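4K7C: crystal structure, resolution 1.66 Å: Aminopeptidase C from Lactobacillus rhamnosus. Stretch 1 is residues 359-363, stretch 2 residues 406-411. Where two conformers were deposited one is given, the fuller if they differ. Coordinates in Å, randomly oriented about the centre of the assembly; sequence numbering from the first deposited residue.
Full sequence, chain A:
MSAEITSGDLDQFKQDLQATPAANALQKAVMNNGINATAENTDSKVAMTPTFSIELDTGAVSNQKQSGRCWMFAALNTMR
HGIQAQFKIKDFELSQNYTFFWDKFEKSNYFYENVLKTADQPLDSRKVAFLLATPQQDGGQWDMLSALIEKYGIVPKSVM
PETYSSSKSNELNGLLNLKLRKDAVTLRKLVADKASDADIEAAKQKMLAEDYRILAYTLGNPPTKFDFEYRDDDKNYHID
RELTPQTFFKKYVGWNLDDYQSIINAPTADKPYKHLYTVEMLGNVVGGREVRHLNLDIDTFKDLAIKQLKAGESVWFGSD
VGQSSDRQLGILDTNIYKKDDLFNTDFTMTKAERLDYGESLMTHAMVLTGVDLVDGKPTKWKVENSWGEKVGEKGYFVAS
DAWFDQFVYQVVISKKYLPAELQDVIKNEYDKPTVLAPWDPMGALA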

# COMPACT_ATOMS: atom_id res chain seq x y z
N GLU A 359 -10.95 -37.83 5.07
CA GLU A 359 -11.05 -36.77 4.09
C GLU A 359 -11.84 -35.56 4.64
O GLU A 359 -11.53 -34.46 4.28
CB GLU A 359 -11.71 -37.32 2.83
CG GLU A 359 -12.05 -36.27 1.73
CD GLU A 359 -10.92 -35.30 1.35
OE1 GLU A 359 -9.75 -35.66 1.47
OE2 GLU A 359 -11.27 -34.21 0.87
N SER A 360 -12.85 -35.78 5.51
CA SER A 360 -13.71 -34.69 5.95
C SER A 360 -14.14 -34.91 7.37
O SER A 360 -14.27 -36.03 7.79
CB SER A 360 -14.94 -34.55 5.06
OG SER A 360 -15.67 -33.34 5.23
N LEU A 361 -14.46 -33.82 8.06
CA LEU A 361 -14.96 -33.83 9.45
C LEU A 361 -15.33 -32.36 9.74
O LEU A 361 -15.16 -31.49 8.86
CB LEU A 361 -13.99 -34.43 10.46
CG LEU A 361 -12.50 -34.11 10.38
CD1 LEU A 361 -12.29 -32.64 10.55
CD2 LEU A 361 -11.72 -34.82 11.44
N MSE A 362 -16.00 -32.05 10.87
CA MSE A 362 -16.30 -30.63 11.19
C MSE A 362 -15.03 -29.91 11.51
O MSE A 362 -14.23 -30.38 12.29
CB MSE A 362 -17.28 -30.38 12.38
CG MSE A 362 -17.20 -28.92 12.90
SE MSE A 362 -18.44 -28.68 14.44
CE MSE A 362 -18.62 -26.80 14.76
N THR A 363 -14.82 -28.77 10.86
CA THR A 363 -13.67 -27.93 11.02
C THR A 363 -14.06 -26.48 11.41
O THR A 363 -13.20 -25.71 11.81
CB THR A 363 -12.82 -27.86 9.75
OG1 THR A 363 -13.61 -27.22 8.74
CG2 THR A 363 -12.39 -29.27 9.29
N GLN A 406 -23.67 -32.83 1.97
CA GLN A 406 -22.41 -33.48 2.04
C GLN A 406 -21.56 -33.05 3.21
O GLN A 406 -20.88 -33.86 3.82
CB GLN A 406 -21.58 -33.20 0.76
CG GLN A 406 -22.02 -33.75 -0.60
CD GLN A 406 -22.37 -35.21 -0.54
OE1 GLN A 406 -21.66 -36.06 0.00
NE2 GLN A 406 -23.49 -35.49 -1.08
N PHE A 407 -21.56 -31.74 3.54
CA PHE A 407 -20.51 -31.18 4.34
C PHE A 407 -20.94 -30.57 5.68
O PHE A 407 -20.08 -30.18 6.48
CB PHE A 407 -19.62 -30.16 3.56
CG PHE A 407 -18.98 -30.77 2.36
CD1 PHE A 407 -18.16 -31.89 2.50
CD2 PHE A 407 -19.31 -30.38 1.09
CE1 PHE A 407 -17.58 -32.50 1.38
CE2 PHE A 407 -18.75 -31.00 -0.03
CZ PHE A 407 -17.88 -32.06 0.13
N VAL A 408 -22.23 -30.53 5.92
CA VAL A 408 -22.71 -30.18 7.27
C VAL A 408 -22.88 -31.46 8.11
O VAL A 408 -23.58 -32.42 7.66
CB VAL A 408 -24.02 -29.46 7.21
CG1 VAL A 408 -24.68 -29.22 8.64
CG2 VAL A 408 -23.87 -28.15 6.47
N TYR A 409 -22.28 -31.45 9.30
CA TYR A 409 -22.29 -32.57 10.20
C TYR A 409 -23.07 -32.35 11.50
O TYR A 409 -23.43 -33.36 12.10
CB TYR A 409 -20.92 -33.01 10.57
CG TYR A 409 -20.05 -33.41 9.36
CD1 TYR A 409 -20.18 -34.63 8.80
CD2 TYR A 409 -19.08 -32.54 8.84
CE1 TYR A 409 -19.46 -35.04 7.69
CE2 TYR A 409 -18.29 -32.97 7.75
CZ TYR A 409 -18.48 -34.23 7.19
OH TYR A 409 -17.72 -34.64 6.12
N GLN A 410 -23.36 -31.10 11.87
CA GLN A 410 -24.00 -30.82 13.14
C GLN A 410 -24.88 -29.60 13.09
O GLN A 410 -24.53 -28.62 12.43
CB GLN A 410 -22.94 -30.53 14.17
CG GLN A 410 -21.97 -31.61 14.48
CD GLN A 410 -21.09 -31.15 15.61
OE1 GLN A 410 -20.20 -31.88 16.11
NE2 GLN A 410 -21.32 -29.91 15.99
N VAL A 411 -26.03 -29.68 13.76
CA VAL A 411 -26.89 -28.52 14.00
C VAL A 411 -27.33 -28.62 15.49
O VAL A 411 -27.32 -29.72 16.05
CB VAL A 411 -28.16 -28.42 13.15
CG1 VAL A 411 -27.84 -27.96 11.73
CG2 VAL A 411 -28.92 -29.74 13.11

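The most unusual feature of this contact is a very short hydroxyl-to-hydroxyl hydrogen bond in a buried setting. S360 OG and Y409 OH approach to 2.6 Å in the only hydrogen bond between the two stretches, at a site where both residues are buried. At that length the oxygens lie well inside ordinary van der Waals separation, a closeness that hydrogen bonding accounts for. Which hydroxyl supplies the proton is left open by the geometry. S360 OG also has a hydrogen-bonding partner elsewhere in the structure.

The backbones themselves stay apart. Stretch 1 runs without regular helix or strand, while stretch 2 finishes a helix at Q406 and F407 and enters a strand at V408. The touching parts travel in roughly the same direction, 33° apart, yet the nearest CA atoms sit 7.8 Å apart between S360 and F407 and 6.4 Å apart between M362 and Y409. No backbone hydrogen bond joins them; side chains fill the gap.

Y409 does most of the filling, with 74 Å² of its surface covered by the other stretch, the largest share of any residue here. Its CA-to-CB bond points toward stretch 1, and with chi1 at m the ring reaches across so that its hydroxyl arrives at S360, whose own CB also points toward its partner. The tyrosine thus spends its length twice: the tip makes the polar bond, while the ring packs against main-chain atoms of L361 and M362. Y409 CE2 comes to 3.6 Å from L361 C, and Y409 CD2 to 3.7 Å from M362 N. These are van der Waals contacts, and they make little demand on the side chain of L361, whose CB points away from stretch 2.

F407 adds a lighter touch. Its CB points sideways, but the end of the side chain comes nearer, bringing F407 CD1 to 4.0 Å from S360 OG. The serine oxygen lies at the edge of this ring, near its plane, and likewise at the edge of the Y409 ring. One small hydroxyl therefore meets two aromatic residues, bonded to one and merely packed against the other.

At the far end, M362 and Q410 meet through long side chains. M362 is a selenomethionine with all three chi angles at t, and this extended chain carries M362 SE to 3.5 Å from Q410 NE2. The pair is best read as close packing of a large, polarizable atom against an amide group. Both residues were deposited in two conformers, so this contact describes the given pair of positions and is a less firm guide than the tyrosine contacts.

The rules to take away are economical. The whole contact buries 247 Å², summed over both sides. Here a tyrosine spans most of the gap, its tip hydrogen-bonded to a serine and its ring packed on main-chain atoms, with M362 and Q410 adding a second contact.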